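Local coordinates for DNA repair protein RAD2 (Saccharomyces cerevisiae, PDB 4Q0W) that cuts DNA next to lesions as a magnesium-dependent single-stranded DNA endonuclease of the XPG/RAD2 family, making an incision essential for nucleotide excision repair, at residues 258-263 against 289-293. Numbering follows the deposited sequence.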
loop_
_atom_site.group_PDB
_atom_site.type_symbol
_atom_site.label_atom_id
_atom_site.label_comp_id
_atom_site.label_asym_id
_atom_site.label_seq_id
_atom_site.Cartn_x
_atom_site.Cartn_y
_atom_site.Cartn_z
ATOM N N GLU A 258 0.381 -7.760 16.426
ATOM C CA GLU A 258 -0.607 -7.344 17.424
ATOM C C GLU A 258 -1.387 -8.540 17.967
ATOM O O GLU A 258 -1.597 -8.655 19.181
ATOM C CB GLU A 258 -1.575 -6.316 16.839
ATOM C CG GLU A 258 -0.978 -4.927 16.671
ATOM C CD GLU A 258 -1.894 -3.983 15.905
ATOM O OE1 GLU A 258 -2.998 -4.415 15.492
ATOM O OE2 GLU A 258 -1.504 -2.811 15.713
ATOM N N VAL A 259 -1.815 -9.430 17.070
ATOM C CA VAL A 259 -2.543 -10.630 17.479
ATOM C C VAL A 259 -1.743 -11.480 18.479
ATOM O O VAL A 259 -2.261 -11.912 19.522
ATOM C CB VAL A 259 -2.943 -11.484 16.254
ATOM C CG1 VAL A 259 -3.350 -12.887 16.679
ATOM C CG2 VAL A 259 -4.068 -10.805 15.479
ATOM N N ILE A 260 -0.478 -11.725 18.170
ATOM C CA ILE A 260 0.347 -12.542 19.056
ATOM C C ILE A 260 0.551 -11.827 20.396
ATOM O O ILE A 260 0.488 -12.446 21.454
ATOM C CB ILE A 260 1.708 -12.865 18.413
ATOM C CG1 ILE A 260 1.501 -13.641 17.116
ATOM C CG2 ILE A 260 2.602 -13.650 19.372
ATOM C CD1 ILE A 260 0.694 -14.922 17.283
ATOM N N ALA A 261 0.777 -10.518 20.347
ATOM C CA ALA A 261 0.980 -9.738 21.568
ATOM C C ALA A 261 -0.273 -9.720 22.446
ATOM O O ALA A 261 -0.196 -9.913 23.661
ATOM C CB ALA A 261 1.414 -8.312 21.224
ATOM N N GLU A 262 -1.428 -9.497 21.831
ATOM C CA GLU A 262 -2.655 -9.344 22.602
ATOM C C GLU A 262 -3.248 -10.670 23.084
ATOM O O GLU A 262 -3.795 -10.723 24.176
ATOM C CB GLU A 262 -3.691 -8.532 21.827
ATOM C CG GLU A 262 -4.520 -7.575 22.699
ATOM C CD GLU A 262 -3.742 -6.335 23.134
ATOM O OE1 GLU A 262 -4.374 -5.272 23.321
ATOM O OE2 GLU A 262 -2.500 -6.416 23.284
ATOM N N PHE A 263 -3.119 -11.739 22.298
ATOM C CA PHE A 263 -3.717 -13.023 22.674
ATOM C C PHE A 263 -2.734 -14.088 23.176
ATOM O O PHE A 263 -3.141 -15.104 23.764
ATOM C CB PHE A 263 -4.578 -13.564 21.517
ATOM C CG PHE A 263 -5.715 -12.656 21.155
ATOM C CD1 PHE A 263 -6.900 -12.683 21.885
ATOM C CD2 PHE A 263 -5.591 -11.739 20.118
ATOM C CE1 PHE A 263 -7.954 -11.827 21.567
ATOM C CE2 PHE A 263 -6.647 -10.877 19.795
ATOM C CZ PHE A 263 -7.829 -10.927 20.524
ATOM N N PHE A 289 -9.511 -2.180 20.424
ATOM C CA PHE A 289 -8.694 -3.092 19.624
ATOM C C PHE A 289 -9.473 -4.330 19.198
ATOM O O PHE A 289 -9.455 -4.713 18.028
ATOM C CB PHE A 289 -7.436 -3.516 20.381
ATOM C CG PHE A 289 -6.689 -4.635 19.713
ATOM C CD1 PHE A 289 -5.929 -4.395 18.576
ATOM C CD2 PHE A 289 -6.771 -5.932 20.201
ATOM C CE1 PHE A 289 -5.255 -5.422 17.940
ATOM C CE2 PHE A 289 -6.100 -6.967 19.579
ATOM C CZ PHE A 289 -5.340 -6.714 18.442
ATOM N N GLU A 290 -10.168 -4.937 20.153
ATOM C CA GLU A 290 -10.933 -6.152 19.908
ATOM C C GLU A 290 -12.171 -5.935 19.033
ATOM O O GLU A 290 -12.485 -6.774 18.178
ATOM C CB GLU A 290 -11.298 -6.820 21.241
ATOM C CG GLU A 290 -10.066 -7.341 21.999
ATOM C CD GLU A 290 -10.407 -8.080 23.288
ATOM O OE1 GLU A 290 -11.510 -7.855 23.834
ATOM O OE2 GLU A 290 -9.563 -8.887 23.751
ATOM N N LYS A 291 -12.875 -4.825 19.250
ATOM C CA LYS A 291 -14.041 -4.492 18.433
ATOM C C LYS A 291 -13.625 -4.163 16.996
ATOM O O LYS A 291 -14.296 -4.561 16.037
ATOM C CB LYS A 291 -14.827 -3.328 19.046
ATOM N N ASP A 292 -12.513 -3.448 16.850
ATOM C CA ASP A 292 -11.986 -3.128 15.527
ATOM C C ASP A 292 -11.449 -4.380 14.823
ATOM O O ASP A 292 -11.716 -4.602 13.637
ATOM C CB ASP A 292 -10.876 -2.077 15.622
ATOM C CG ASP A 292 -11.389 -0.706 16.043
ATOM O OD1 ASP A 292 -12.615 -0.465 15.960
ATOM O OD2 ASP A 292 -10.552 0.134 16.449
ATOM N N LEU A 293 -10.674 -5.184 15.547
ATOM C CA LEU A 293 -10.132 -6.413 14.978
ATOM C C LEU A 293 -11.259 -7.351 14.531
ATOM O O LEU A 293 -11.209 -7.915 13.434
ATOM C CB LEU A 293 -9.213 -7.110 15.978
ATOM C CG LEU A 293 -8.672 -8.483 15.575
ATOM C CD1 LEU A 293 -7.969 -8.427 14.230
ATOM C CD2 LEU A 293 -7.738 -9.009 16.653
#
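Phe289 sets the far end of its ring between Glu258 and Glu262, which lie one helical turn apart on 258-263. The ring touches mostly their aliphatic parts: Phe289 CE2 lies 3.5 Å from Glu262 CG, and Phe289 CE1 is 3.9 Å from Glu258 CB. The Glu258 carboxylate approaches the ring edge in plane, Glu258 OE1 lying 3.5 Å from Phe289 CE1, with the carboxylate plane turned 79° from the ring; an oxygen placed there is probably drawn by the weakly positive ring hydrogens. With CG anti to the backbone N (chi1 170°), Phe289 projects its ring across helix axes 12.5 Å apart. Phe263 supplies the adjoining layer, its CE2 standing 4.0 Å from Phe289 CE2 and 3.8 Å from Leu293 CD2, the latter at the Phe263 ring edge. The Glu290 carboxylate lies almost parallel to the Phe263 ring but offset from its plane, Glu290 OE2 approaching Phe263 CE1 at 4.0 Å. Val259 CG2 touches Leu293 CD2 at 4.3 Å. Were Phe289 cut back to an alanine, a gap would probably open between the helices, and the Glu258 and Glu262 methylenes and Phe263 CE2 would lose their apolar partner. The two helices, running at 137° to each other, belong to the helical region carrying the helix-two-turn-helix element of XPG/RAD2 nucleases, away from the catalytic metal site. No hydrogen bond links the segments; the join rests on van der Waals contact of apolar groups and glutamate methylenes. Behind this layer, helix 266-278 packs Trp272 and Phe269 against Phe263 and Leu293, while Val259 also rests on Leu239 of helix 230-240. Just before 289-293, Asn287 OD1 accepts a hydrogen bond from Glu290 N, and Lys288 salt-bridges Asp292, which packs against a phosphate of the bound DNA.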